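Side-chain contact in glucose-resistance amylase regulator (Weissella paramesenteroides ATCC 33313, PDB 4RK6), which binds glucose and probably regulates transcription as a DNA-binding repressor of the LacI type: residues 57-62 / 83-88. Residues are numbered along the deposited sequence; the frame is centred on the assembly and turned at random.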
loop_
_atom_site.group_PDB
_atom_site.type_symbol
_atom_site.label_atom_id
_atom_site.label_comp_id
_atom_site.label_asym_id
_atom_site.label_seq_id
_atom_site.Cartn_x
_atom_site.Cartn_y
_atom_site.Cartn_z
ATOM N N GLN A 57 24.023 6.590 -7.595
ATOM C CA GLN A 57 23.926 7.439 -6.389
ATOM C C GLN A 57 23.428 6.639 -5.189
ATOM O O GLN A 57 23.982 6.757 -4.094
ATOM C CB GLN A 57 23.007 8.657 -6.620
ATOM C CG GLN A 57 23.457 9.610 -7.724
ATOM C CD GLN A 57 24.897 10.072 -7.564
ATOM O OE1 GLN A 57 25.297 10.523 -6.493
ATOM N NE2 GLN A 57 25.684 9.960 -8.633
ATOM N N VAL A 58 22.395 5.827 -5.405
ATOM C CA VAL A 58 21.884 4.913 -4.382
ATOM C C VAL A 58 22.996 4.011 -3.868
ATOM O O VAL A 58 23.130 3.803 -2.667
ATOM C CB VAL A 58 20.734 4.032 -4.923
ATOM C CG1 VAL A 58 20.390 2.899 -3.955
ATOM C CG2 VAL A 58 19.505 4.875 -5.198
ATOM N N PHE A 59 23.793 3.469 -4.779
ATOM C CA PHE A 59 24.903 2.638 -4.381
ATOM C C PHE A 59 25.898 3.423 -3.523
ATOM O O PHE A 59 26.359 2.930 -2.496
ATOM C CB PHE A 59 25.619 2.033 -5.601
ATOM C CG PHE A 59 26.984 1.544 -5.287
ATOM C CD1 PHE A 59 27.160 0.338 -4.633
ATOM C CD2 PHE A 59 28.111 2.284 -5.633
ATOM C CE1 PHE A 59 28.427 -0.110 -4.313
ATOM C CE2 PHE A 59 29.381 1.840 -5.309
ATOM C CZ PHE A 59 29.541 0.636 -4.651
ATOM N N GLN A 60 26.240 4.639 -3.934
ATOM C CA GLN A 60 27.139 5.472 -3.123
ATOM C C GLN A 60 26.603 5.710 -1.692
ATOM O O GLN A 60 27.388 5.759 -0.750
ATOM C CB GLN A 60 27.436 6.790 -3.827
ATOM C CG GLN A 60 28.354 6.609 -5.024
ATOM C CD GLN A 60 28.586 7.899 -5.795
ATOM O OE1 GLN A 60 29.725 8.270 -6.077
ATOM N NE2 GLN A 60 27.505 8.586 -6.146
ATOM N N THR A 61 25.277 5.831 -1.564
ATOM C CA THR A 61 24.567 5.977 -0.275
ATOM C C THR A 61 24.666 4.696 0.575
ATOM O O THR A 61 24.779 4.747 1.794
ATOM C CB THR A 61 23.075 6.314 -0.527
ATOM O OG1 THR A 61 22.975 7.619 -1.110
ATOM C CG2 THR A 61 22.241 6.268 0.755
ATOM N N LEU A 62 24.638 3.546 -0.081
ATOM C CA LEU A 62 24.803 2.264 0.620
ATOM C C LEU A 62 26.200 2.049 1.203
ATOM O O LEU A 62 26.302 1.795 2.403
ATOM C CB LEU A 62 24.335 1.098 -0.257
ATOM C CG LEU A 62 22.816 1.117 -0.523
ATOM C CD1 LEU A 62 22.393 0.205 -1.677
ATOM C CD2 LEU A 62 22.005 0.783 0.716
ATOM N N ASP A 83 27.865 -6.868 -7.875
ATOM C CA ASP A 83 29.318 -7.008 -7.865
ATOM C C ASP A 83 30.036 -5.962 -7.013
ATOM O O ASP A 83 30.863 -6.323 -6.199
ATOM C CB ASP A 83 29.905 -6.998 -9.283
ATOM C CG ASP A 83 29.655 -8.295 -10.029
ATOM O OD1 ASP A 83 30.037 -9.374 -9.504
ATOM O OD2 ASP A 83 29.083 -8.231 -11.152
ATOM N N LYS A 84 29.729 -4.676 -7.191
ATOM C CA LYS A 84 30.415 -3.643 -6.412
ATOM C C LYS A 84 30.186 -3.811 -4.899
ATOM O O LYS A 84 31.109 -3.631 -4.097
ATOM C CB LYS A 84 30.018 -2.235 -6.887
ATOM C CG LYS A 84 30.720 -1.821 -8.188
ATOM C CD LYS A 84 30.334 -0.398 -8.575
ATOM C CE LYS A 84 31.395 0.310 -9.403
ATOM N NZ LYS A 84 32.683 0.444 -8.673
ATOM N N LEU A 85 28.990 -4.208 -4.512
ATOM C CA LEU A 85 28.710 -4.406 -3.076
ATOM C C LEU A 85 29.472 -5.601 -2.542
ATOM O O LEU A 85 30.164 -5.504 -1.533
ATOM C CB LEU A 85 27.206 -4.553 -2.808
ATOM C CG LEU A 85 26.403 -3.277 -3.060
ATOM C CD1 LEU A 85 24.942 -3.634 -3.185
ATOM C CD2 LEU A 85 26.611 -2.244 -1.964
ATOM N N LEU A 86 29.416 -6.724 -3.252
ATOM C CA LEU A 86 30.164 -7.900 -2.818
ATOM C C LEU A 86 31.654 -7.602 -2.713
ATOM O O LEU A 86 32.324 -8.077 -1.808
ATOM C CB LEU A 86 29.938 -9.065 -3.773
ATOM C CG LEU A 86 28.545 -9.691 -3.848
ATOM C CD1 LEU A 86 28.480 -10.664 -5.019
ATOM C CD2 LEU A 86 28.183 -10.415 -2.556
ATOM N N GLU A 87 32.156 -6.794 -3.645
ATOM C CA GLU A 87 33.573 -6.450 -3.692
ATOM C C GLU A 87 33.975 -5.495 -2.566
ATOM O O GLU A 87 35.159 -5.361 -2.281
ATOM C CB GLU A 87 33.931 -5.896 -5.071
ATOM C CG GLU A 87 33.778 -6.948 -6.169
ATOM C CD GLU A 87 33.849 -6.395 -7.575
ATOM O OE1 GLU A 87 34.266 -5.224 -7.738
ATOM O OE2 GLU A 87 33.480 -7.134 -8.510
ATOM N N GLU A 88 32.992 -4.870 -1.911
ATOM C CA GLU A 88 33.240 -4.068 -0.692
ATOM C C GLU A 88 33.034 -4.893 0.584
ATOM O O GLU A 88 33.001 -4.342 1.681
ATOM C CB GLU A 88 32.322 -2.831 -0.645
ATOM C CG GLU A 88 32.482 -1.854 -1.794
ATOM C CD GLU A 88 33.752 -1.023 -1.731
ATOM O OE1 GLU A 88 34.117 -0.442 -2.774
ATOM O OE2 GLU A 88 34.385 -0.939 -0.656
#
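The ring of Phe-59 reaches from helix 52-64 to helix 79-87 and meets it in two ways: CD of Lys-84 lies over one face, toward its CE2-CZ rim, with CB off the same face but beyond the CE1-CZ edge, and Leu-85 lies at the edge, its CG in the plane of the ring and its CD2 near that plane. At the far end of the ring, CZ comes to 3.7 Å from CB of Lys-84, and CE1 lies 3.7 Å from CD2 of Leu-85. Phenylalanine suits the place because the axes of the two segments come within 11.2 Å of each other, and a long, flat, wholly apolar group spans much of that distance. Its CG stands anti to the backbone N (chi1 162°), which carries the ring out toward the other helix. The Phe-59 and Lys-84 side chains run at about a right angle to each other; the lysine methylenes supply apolar cover while the chain, bent at chi4, ends in an ammonium group that suits a partly exposed position. Lys-84 also touches Tyr-56, one turn earlier on helix 52-64.

Both helices belong to one alpha/beta sub-domain of the two-lobed periplasmic-binding-protein fold of LacI-type regulators. The segments run nearly parallel (15°), because each follows a parallel strand: helix 52-64 in the beta-alpha-beta crossover from strand 42-48 to strand 69-72, helix 79-87 in the next, to strand 91-95. Leu-85 also packs on Val-70, Met-72 and Val-92 of the sheet, so a branched, purely hydrocarbon residue fits this buried spot. Its CD2 methyl approaches CB of Leu-62 at a looser 4.4 Å, about one turn beyond Phe-59. On another side of helix 52-64, Val-58 and Thr-61 pack against Glu-42 of the second subunit.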